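Local coordinates for RNA polymerase ECF-subfamily sigma factor (Streptomyces venezuelae, PDB 6DXO), which directs RNA polymerase to promoters of genes for aerial mycelium formation as an ECF sigma factor, usually held inactive by an anti-sigma factor until released, at the interface of chains A and B. Sequence-based numbering; all coordinates share one arbitrary frame. Chains: chain A, RNA polymerase ECF-subfamily sigma factor; chain B, BldN.

Contact 1: the interface of chains A and B. Residues chain A 27-28, 31-32; chain B 56.
This is a heterodimer interface between a sigma factor and its anti-sigma factor, at which a loop of chain B is pinned to the end of a helix in sigma-70 region 2 of an ECF sigma factor. Chain B, though named BldN, lacks the sigma regions of chain A and is evidently the anti-sigma factor RsbN. B:Pro56 sits in the loop between helices 41-51 and 60-78 and meets A:Arg28 and A:Tyr31 on the last turn of helix 12-31 and A:Tyr32 just beyond it, with A:Tyr27 at the margin. The carbonyl O of B:Pro56 accepts a hydrogen bond from guanidinium NH1 of A:Arg28 at 3.2 Å, nearly straight at the hydrogen (157°). The oxygen lies at the edge of the guanidinium, in its plane, while the donor is tilted 22° from the carbonyl plane. A bend at chi3 (-83°) turns the arginine end toward this oxygen, with CD of A:Arg28 3.5 Å from B:Pro56 O. The pyrrolidine ring packs against two tyrosines: CB stands 4.2 Å above the centre of the A:Tyr31 ring, and CG lies 3.8 Å from CZ of A:Tyr32. CD2 of A:Tyr31 stands over one face of the A:Tyr32 ring, while the proline touches its hydroxyl end, displaced to the same side. Cut back to alanine, A:Arg28 would probably leave the B:Pro56 carbonyl without this donor and the loop freer to shift.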
loop_
_atom_site.group_PDB
_atom_site.type_symbol
_atom_site.label_atom_id
_atom_site.label_comp_id
_atom_site.label_asym_id
_atom_site.label_seq_id
_atom_site.Cartn_x
_atom_site.Cartn_y
_atom_site.Cartn_z
ATOM N N TYR A 27 4.471 -2.485 3.672
ATOM C CA TYR A 27 4.922 -1.296 4.416
ATOM C C TYR A 27 5.576 -1.687 5.730
ATOM O O TYR A 27 6.645 -1.166 6.087
ATOM C CB TYR A 27 3.722 -0.396 4.646
ATOM C CG TYR A 27 3.976 0.825 5.494
ATOM C CD1 TYR A 27 4.663 1.915 4.987
ATOM C CD2 TYR A 27 3.481 0.889 6.784
ATOM C CE1 TYR A 27 4.867 3.084 5.793
ATOM C CE2 TYR A 27 3.659 2.024 7.576
ATOM C CZ TYR A 27 4.354 3.103 7.076
ATOM O OH TYR A 27 4.520 4.207 7.879
ATOM N N ARG A 28 4.949 -2.601 6.453
ATOM C CA ARG A 28 5.480 -3.047 7.740
ATOM C C ARG A 28 6.797 -3.790 7.609
ATOM O O ARG A 28 7.672 -3.626 8.443
ATOM C CB ARG A 28 4.456 -3.872 8.515
ATOM C CG ARG A 28 3.261 -3.031 8.978
ATOM C CD ARG A 28 2.440 -3.800 9.982
ATOM N NE ARG A 28 1.511 -4.720 9.345
ATOM C CZ ARG A 28 0.237 -4.426 9.098
ATOM N NH1 ARG A 28 -0.245 -3.241 9.438
ATOM N NH2 ARG A 28 -0.552 -5.315 8.515
ATOM N N TYR A 31 9.213 -0.850 6.926
ATOM C CA TYR A 31 9.210 0.212 7.944
ATOM C C TYR A 31 10.410 0.125 8.883
ATOM O O TYR A 31 11.027 1.140 9.229
ATOM C CB TYR A 31 7.935 0.076 8.784
ATOM C CG TYR A 31 7.661 1.217 9.738
ATOM C CD1 TYR A 31 7.017 2.354 9.299
ATOM C CD2 TYR A 31 8.020 1.144 11.088
ATOM C CE1 TYR A 31 6.742 3.413 10.164
ATOM C CE2 TYR A 31 7.750 2.212 11.960
ATOM C CZ TYR A 31 7.110 3.332 11.490
ATOM O OH TYR A 31 6.832 4.397 12.340
ATOM N N TYR A 32 10.711 -1.097 9.305
ATOM C CA TYR A 32 11.687 -1.312 10.362
ATOM C C TYR A 32 13.093 -1.428 9.790
ATOM O O TYR A 32 14.062 -1.573 10.546
ATOM C CB TYR A 32 11.313 -2.551 11.198
ATOM C CG TYR A 32 9.974 -2.454 11.929
ATOM C CD1 TYR A 32 9.899 -1.995 13.237
ATOM C CD2 TYR A 32 8.789 -2.856 11.310
ATOM C CE1 TYR A 32 8.661 -1.926 13.913
ATOM C CE2 TYR A 32 7.568 -2.781 11.966
ATOM C CZ TYR A 32 7.512 -2.334 13.259
ATOM O OH TYR A 32 6.283 -2.271 13.894
ATOM N N PRO B 56 2.124 -0.636 12.978
ATOM C CA PRO B 56 2.215 0.597 12.194
ATOM C C PRO B 56 1.358 0.518 10.937
ATOM O O PRO B 56 1.195 -0.547 10.334
ATOM C CB PRO B 56 3.708 0.701 11.850
ATOM C CG PRO B 56 4.304 -0.612 12.211
ATOM C CD PRO B 56 3.447 -1.209 13.269
#

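Contact 2: the interface of chains A and B. Residues chain A 7, 10, 12, 15, 52; chain B 70-71, 74-75.
A chi1 of -165° points the A:Phe15 ring away from its own backbone N and toward B:Leu70, whose own CG stands anti to the carbonyl carbon (chi1 -67°) and leads the branched end back to the ring. CE2 of the phenylalanine meets CD2 of the leucine at 3.7 Å, the side chains crossing at a slant. This is apolar helix-against-helix packing: helix 60-78 of the anti-sigma chain rests on helices 12-31 and 37-53 at the region 2 end of the sigma factor. A:Leu52 of helix 37-53 packs against both the phenylalanine and helix 60-78. Its CD1 lies 3.8 Å above one face of the A:Phe15 ring, offset toward the rim, and also approaches the backbone O of B:Leu70 at 3.4 Å. B:Met74, poorly ordered, is modelled bent at chi2 and chi3, with CG beside A:Leu52 CD1 and the terminal CE over A:Gly10, where there is no side chain to block it; this last placement is doubtful. A:Ala12, at the start of helix 12-31, offers a small methyl to several partners at once, which probably lets the helices approach closely here. CB of A:Ala12 touches CG1 of B:Val71 at 3.8 Å and, on another side, CG of B:Glu75 at 3.5 Å.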
loop_
_atom_site.group_PDB
_atom_site.type_symbol
_atom_site.label_atom_id
_atom_site.label_comp_id
_atom_site.label_asym_id
_atom_site.label_seq_id
_atom_site.Cartn_x
_atom_site.Cartn_y
_atom_site.Cartn_z
ATOM N N ALA A 7 -5.832 -9.145 -12.647
ATOM C CA ALA A 7 -4.961 -8.031 -13.012
ATOM C C ALA A 7 -4.131 -8.359 -14.251
ATOM O O ALA A 7 -3.780 -7.475 -15.037
ATOM C CB ALA A 7 -4.025 -7.696 -11.858
ATOM N N GLY A 10 -5.366 -7.039 -17.186
ATOM C CA GLY A 10 -5.400 -5.599 -17.350
ATOM C C GLY A 10 -6.621 -4.915 -16.758
ATOM O O GLY A 10 -6.853 -3.739 -17.026
ATOM N N ALA A 12 -7.576 -2.903 -14.289
ATOM C CA ALA A 12 -6.746 -2.038 -13.468
ATOM C C ALA A 12 -7.193 -2.051 -12.014
ATOM O O ALA A 12 -6.361 -2.011 -11.117
ATOM C CB ALA A 12 -6.749 -0.615 -14.015
ATOM N N PHE A 15 -5.794 -4.700 -9.755
ATOM C CA PHE A 15 -4.474 -4.408 -9.184
ATOM C C PHE A 15 -4.630 -3.427 -8.011
ATOM O O PHE A 15 -3.919 -3.494 -7.025
ATOM C CB PHE A 15 -3.497 -3.842 -10.214
ATOM C CG PHE A 15 -2.071 -3.878 -9.748
ATOM C CD1 PHE A 15 -1.290 -5.003 -9.960
ATOM C CD2 PHE A 15 -1.520 -2.802 -9.057
ATOM C CE1 PHE A 15 0.036 -5.048 -9.512
ATOM C CE2 PHE A 15 -0.200 -2.845 -8.596
ATOM C CZ PHE A 15 0.564 -3.967 -8.818
ATOM N N LEU A 52 3.970 -4.652 -10.803
ATOM C CA LEU A 52 3.021 -4.329 -11.862
ATOM C C LEU A 52 3.720 -4.388 -13.200
ATOM O O LEU A 52 3.231 -5.017 -14.140
ATOM C CB LEU A 52 2.450 -2.929 -11.612
ATOM C CG LEU A 52 1.474 -2.348 -12.636
ATOM C CD1 LEU A 52 0.620 -1.286 -11.958
ATOM C CD2 LEU A 52 2.236 -1.750 -13.792
ATOM N N LEU B 70 -1.088 3.459 -8.953
ATOM C CA LEU B 70 -0.972 2.091 -9.471
ATOM C C LEU B 70 -2.064 1.761 -10.492
ATOM O O LEU B 70 -1.814 1.102 -11.521
ATOM C CB LEU B 70 -1.009 1.107 -8.313
ATOM C CG LEU B 70 0.232 1.252 -7.442
ATOM C CD1 LEU B 70 -0.010 0.759 -6.036
ATOM C CD2 LEU B 70 1.388 0.444 -8.121
ATOM N N VAL B 71 -3.276 2.215 -10.214
ATOM C CA VAL B 71 -4.387 1.983 -11.128
ATOM C C VAL B 71 -4.122 2.702 -12.450
ATOM O O VAL B 71 -4.364 2.149 -13.522
ATOM C CB VAL B 71 -5.752 2.408 -10.501
ATOM C CG1 VAL B 71 -6.884 2.286 -11.521
ATOM C CG2 VAL B 71 -6.061 1.535 -9.293
ATOM N N MET B 74 -1.456 0.944 -14.494
ATOM C CA MET B 74 -2.073 -0.206 -15.148
ATOM C C MET B 74 -2.851 0.196 -16.390
ATOM O O MET B 74 -2.720 -0.429 -17.450
ATOM C CB MET B 74 -3.002 -0.955 -14.187
ATOM C CG MET B 74 -2.467 -2.298 -13.707
ATOM S SD MET B 74 -2.111 -3.425 -15.067
ATOM C CE MET B 74 -3.555 -3.193 -16.098
ATOM N N GLU B 75 -3.679 1.229 -16.252
ATOM C CA GLU B 75 -4.441 1.742 -17.383
ATOM C C GLU B 75 -3.507 2.260 -18.480
ATOM O O GLU B 75 -3.822 2.165 -19.663
ATOM C CB GLU B 75 -5.446 2.814 -16.925
ATOM C CG GLU B 75 -6.592 2.244 -16.093
ATOM C CD GLU B 75 -7.582 3.292 -15.589
ATOM O OE1 GLU B 75 -7.412 4.493 -15.893
ATOM O OE2 GLU B 75 -8.542 2.905 -14.886
#

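Contact 3: the interface of chains A and B. Residues chain A 19, 23, 44; chain B 58, 63, 66-67.
A:Tyr19 lays its phenol against the N-terminal half of anti-sigma helix 60-78, where its hydroxyl OH donates a hydrogen bond of 2.7 Å to the amide OE1 of B:Gln66. The two side chains cross at about a right angle, with ring and amide planes 74° apart, and the donor approaches OE1 tilted 20° from the carbonyl plane. Packing is tight around this bond. CB of B:Gln66 lies 3.8 Å from CZ of the tyrosine, and CD1 of B:Leu58 comes within 3.5 Å of the hydroxyl. A:Ser23, from the same helix, sets CB 3.4 Å above one ring face, toward the rim; from across the contact the backbone N of B:Arg67 lies over the opposite face, also near the rim. A:Ser23 holds OG between its backbone N and carbonyl carbon (chi1 61°), where it meets NZ of B:Lys63 in a short hydrogen bond of 2.5 Å and makes a weak one to the backbone O of A:Tyr19. The periphery is looser. B:Arg67 brushes the ring with CB at 3.9 Å while its extended chain carries the guanidinium away, and CG2 of A:Thr44 faces CD1 of B:Leu58 tip to tip at 4.1 Å. A:Thr44 belongs to the polymerase core-binding motif of the sigma factor, here on helix 37-53, so this polar grip on region 2 probably helps keep the motif from RNA polymerase.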
loop_
_atom_site.group_PDB
_atom_site.type_symbol
_atom_site.label_atom_id
_atom_site.label_comp_id
_atom_site.label_asym_id
_atom_site.label_seq_id
_atom_site.Cartn_x
_atom_site.Cartn_y
_atom_site.Cartn_z
ATOM N N TYR A 19 -3.253 -3.976 -4.115
ATOM C CA TYR A 19 -2.703 -2.951 -3.227
ATOM C C TYR A 19 -3.457 -2.872 -1.903
ATOM O O TYR A 19 -2.853 -2.884 -0.830
ATOM C CB TYR A 19 -2.648 -1.591 -3.920
ATOM C CG TYR A 19 -2.121 -0.500 -3.005
ATOM C CD1 TYR A 19 -0.755 -0.288 -2.867
ATOM C CD2 TYR A 19 -2.992 0.285 -2.263
ATOM C CE1 TYR A 19 -0.257 0.700 -2.011
ATOM C CE2 TYR A 19 -2.511 1.279 -1.407
ATOM C CZ TYR A 19 -1.147 1.484 -1.295
ATOM O OH TYR A 19 -0.674 2.457 -0.446
ATOM N N SER A 23 -0.771 -3.887 0.863
ATOM C CA SER A 23 0.082 -2.708 1.077
ATOM C C SER A 23 0.595 -2.579 2.500
ATOM O O SER A 23 1.768 -2.237 2.701
ATOM C CB SER A 23 -0.595 -1.407 0.626
ATOM O OG SER A 23 -1.780 -1.196 1.353
ATOM N N THR A 44 7.394 1.410 -0.626
ATOM C CA THR A 44 6.192 0.579 -0.698
ATOM C C THR A 44 5.587 0.785 -2.072
ATOM O O THR A 44 5.240 -0.176 -2.775
ATOM C CB THR A 44 5.180 0.957 0.425
ATOM O OG1 THR A 44 5.765 0.666 1.700
ATOM C CG2 THR A 44 3.898 0.137 0.288
ATOM N N LEU B 58 0.125 2.440 7.181
ATOM C CA LEU B 58 0.342 3.391 6.098
ATOM C C LEU B 58 -0.679 4.497 6.240
ATOM O O LEU B 58 -1.859 4.213 6.431
ATOM C CB LEU B 58 0.125 2.712 4.746
ATOM C CG LEU B 58 1.302 2.333 3.853
ATOM C CD1 LEU B 58 0.802 1.578 2.619
ATOM C CD2 LEU B 58 2.087 3.559 3.456
ATOM N N LYS B 63 -2.107 6.215 1.094
ATOM C CA LYS B 63 -2.763 5.116 0.368
ATOM C C LYS B 63 -3.591 5.613 -0.818
ATOM O O LYS B 63 -3.633 4.973 -1.885
ATOM C CB LYS B 63 -3.656 4.300 1.299
ATOM C CG LYS B 63 -2.918 3.424 2.290
ATOM C CD LYS B 63 -3.923 2.470 2.935
ATOM C CE LYS B 63 -3.254 1.437 3.823
ATOM N NZ LYS B 63 -2.904 0.221 3.047
ATOM N N GLN B 66 -1.072 6.518 -3.654
ATOM C CA GLN B 66 -0.362 5.342 -4.185
ATOM C C GLN B 66 -1.293 4.444 -4.987
ATOM O O GLN B 66 -0.926 3.954 -6.051
ATOM C CB GLN B 66 0.294 4.538 -3.071
ATOM C CG GLN B 66 1.371 5.337 -2.338
ATOM C CD GLN B 66 2.244 4.490 -1.414
ATOM O OE1 GLN B 66 1.853 3.403 -0.967
ATOM N NE2 GLN B 66 3.425 5.007 -1.101
ATOM N N ARG B 67 -2.478 4.189 -4.451
ATOM C CA ARG B 67 -3.457 3.347 -5.145
ATOM C C ARG B 67 -3.812 3.944 -6.505
ATOM O O ARG B 67 -3.917 3.223 -7.503
ATOM C CB ARG B 67 -4.721 3.157 -4.286
ATOM C CG ARG B 67 -5.683 2.055 -4.810
ATOM C CD ARG B 67 -7.030 2.091 -4.084
ATOM N NE ARG B 67 -7.757 0.827 -4.175
ATOM C CZ ARG B 67 -8.550 0.477 -5.189
ATOM N NH1 ARG B 67 -8.724 1.300 -6.211
ATOM N NH2 ARG B 67 -9.145 -0.710 -5.189
#

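Contact 4: the interface of chains A and B. Residues chain A 45, 93-94, 97; chain B 65, 68-69, 72.
The amide of B:Gln69 is flanked by both sigma regions: A:Ser45 of region 2 lies to one side of its plane, and A:Leu93 and the poorly ordered A:Arg97 of region 4 helix 89-98 lie to the other. Its NE2 is 4.0 Å from OG of A:Ser45 and equally far from CG of A:Arg97. Backbone N of the poorly ordered A:Asp94 lies 3.8 Å from OE1, well out of the amide plane. The A:Arg97 guanidinium is modelled 83° from the amide plane. CG1 of B:Val65 packs against CG of A:Arg97 at 3.9 Å. Nearer the helix backbone the contact is aliphatic. A:Leu93 and B:Gln69 slide past each other in opposite directions, CB of the leucine against CG of the glutamine at 3.4 Å. With CG anti to the carbonyl carbon (chi1 -72°), A:Leu93 lays CD1 along helix 60-78, 3.7 Å from CA of B:Gln69. The small B:Ala68 and B:Ala72 probably let the leucine approach the helix. Replacing B:Gln69 by an alanine would probably strip A:Leu93 of its main neighbour and open a gap between the two sigma regions. The anti-sigma helix thus lies between regions 2 and 4, close to the core-binding motif at A:Ser45, an arrangement likely to hold the sigma factor inactive.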
loop_
_atom_site.group_PDB
_atom_site.type_symbol
_atom_site.label_atom_id
_atom_site.label_comp_id
_atom_site.label_asym_id
_atom_site.label_seq_id
_atom_site.Cartn_x
_atom_site.Cartn_y
_atom_site.Cartn_z
ATOM N N SER A 45 5.490 2.045 -2.468
ATOM C CA SER A 45 5.004 2.401 -3.797
ATOM C C SER A 45 5.868 1.755 -4.866
ATOM O O SER A 45 5.358 1.116 -5.780
ATOM C CB SER A 45 5.014 3.921 -3.967
ATOM O OG SER A 45 4.772 4.285 -5.311
ATOM N N LEU A 93 0.694 12.533 -10.895
ATOM C CA LEU A 93 0.632 11.928 -9.572
ATOM C C LEU A 93 1.949 11.936 -8.798
ATOM O O LEU A 93 1.944 12.033 -7.573
ATOM C CB LEU A 93 0.038 10.513 -9.653
ATOM C CG LEU A 93 -1.468 10.505 -9.945
ATOM C CD1 LEU A 93 -1.973 9.118 -10.326
ATOM C CD2 LEU A 93 -2.251 11.063 -8.760
ATOM N N ASP A 94 3.080 11.821 -9.488
ATOM C CA ASP A 94 4.350 11.896 -8.771
ATOM C C ASP A 94 4.654 13.352 -8.403
ATOM O O ASP A 94 5.355 13.627 -7.434
ATOM C CB ASP A 94 5.495 11.241 -9.550
ATOM C CG ASP A 94 5.998 12.099 -10.679
ATOM O OD1 ASP A 94 5.537 11.911 -11.821
ATOM O OD2 ASP A 94 6.865 12.957 -10.426
ATOM N N ARG A 97 3.029 13.711 -5.057
ATOM C CA ARG A 97 3.819 13.121 -3.985
ATOM C C ARG A 97 4.945 14.048 -3.519
ATOM O O ARG A 97 5.511 13.849 -2.449
ATOM C CB ARG A 97 4.384 11.763 -4.417
ATOM C CG ARG A 97 3.431 10.598 -4.202
ATOM C CD ARG A 97 3.871 9.735 -3.020
ATOM N NE ARG A 97 3.966 10.492 -1.774
ATOM C CZ ARG A 97 4.457 10.006 -0.637
ATOM N NH1 ARG A 97 4.900 8.758 -0.587
ATOM N NH2 ARG A 97 4.507 10.762 0.449
ATOM N N VAL B 65 -3.140 8.153 -2.762
ATOM C CA VAL B 65 -2.319 8.583 -3.880
ATOM C C VAL B 65 -1.604 7.390 -4.501
ATOM O O VAL B 65 -1.562 7.242 -5.736
ATOM C CB VAL B 65 -1.300 9.652 -3.462
ATOM C CG1 VAL B 65 -0.364 9.967 -4.605
ATOM C CG2 VAL B 65 -2.019 10.941 -3.017
ATOM N N ALA B 68 -4.029 5.256 -6.538
ATOM C CA ALA B 68 -4.366 5.933 -7.783
ATOM C C ALA B 68 -3.196 5.847 -8.766
ATOM O O ALA B 68 -3.388 5.593 -9.957
ATOM C CB ALA B 68 -4.759 7.389 -7.522
ATOM N N GLN B 69 -1.977 6.033 -8.264
ATOM C CA GLN B 69 -0.791 5.878 -9.110
ATOM C C GLN B 69 -0.731 4.476 -9.724
ATOM O O GLN B 69 -0.356 4.316 -10.886
ATOM C CB GLN B 69 0.496 6.130 -8.314
ATOM C CG GLN B 69 0.861 7.598 -8.104
ATOM C CD GLN B 69 2.172 7.763 -7.348
ATOM O OE1 GLN B 69 3.136 8.334 -7.865
ATOM N NE2 GLN B 69 2.213 7.260 -6.119
ATOM N N ALA B 72 -3.607 3.928 -12.369
ATOM C CA ALA B 72 -3.234 4.692 -13.557
ATOM C C ALA B 72 -2.108 4.006 -14.340
ATOM O O ALA B 72 -2.176 3.896 -15.560
ATOM C CB ALA B 72 -2.837 6.114 -13.177
#

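Contacts 2, 3 and 4 all use anti-sigma helix 60-78; contact 1 takes the loop leading into it, which contact 3 shares through B:Leu58. The C-alpha centre of contact 3 lies about 9 Å from that of contact 4 and about 13 Å from that of contact 2; contacts 1 and 2 mark the extremes, about 24 Å apart. Sigma helix 12-31 serves contacts 1, 2 and 3, and helix 37-53 serves contacts 2, 3 and 4, whereas helix 89-98 enters at contact 4. Region 2 receives one side of the helix and region 4 another, so the segment probably helps fix their mutual placement.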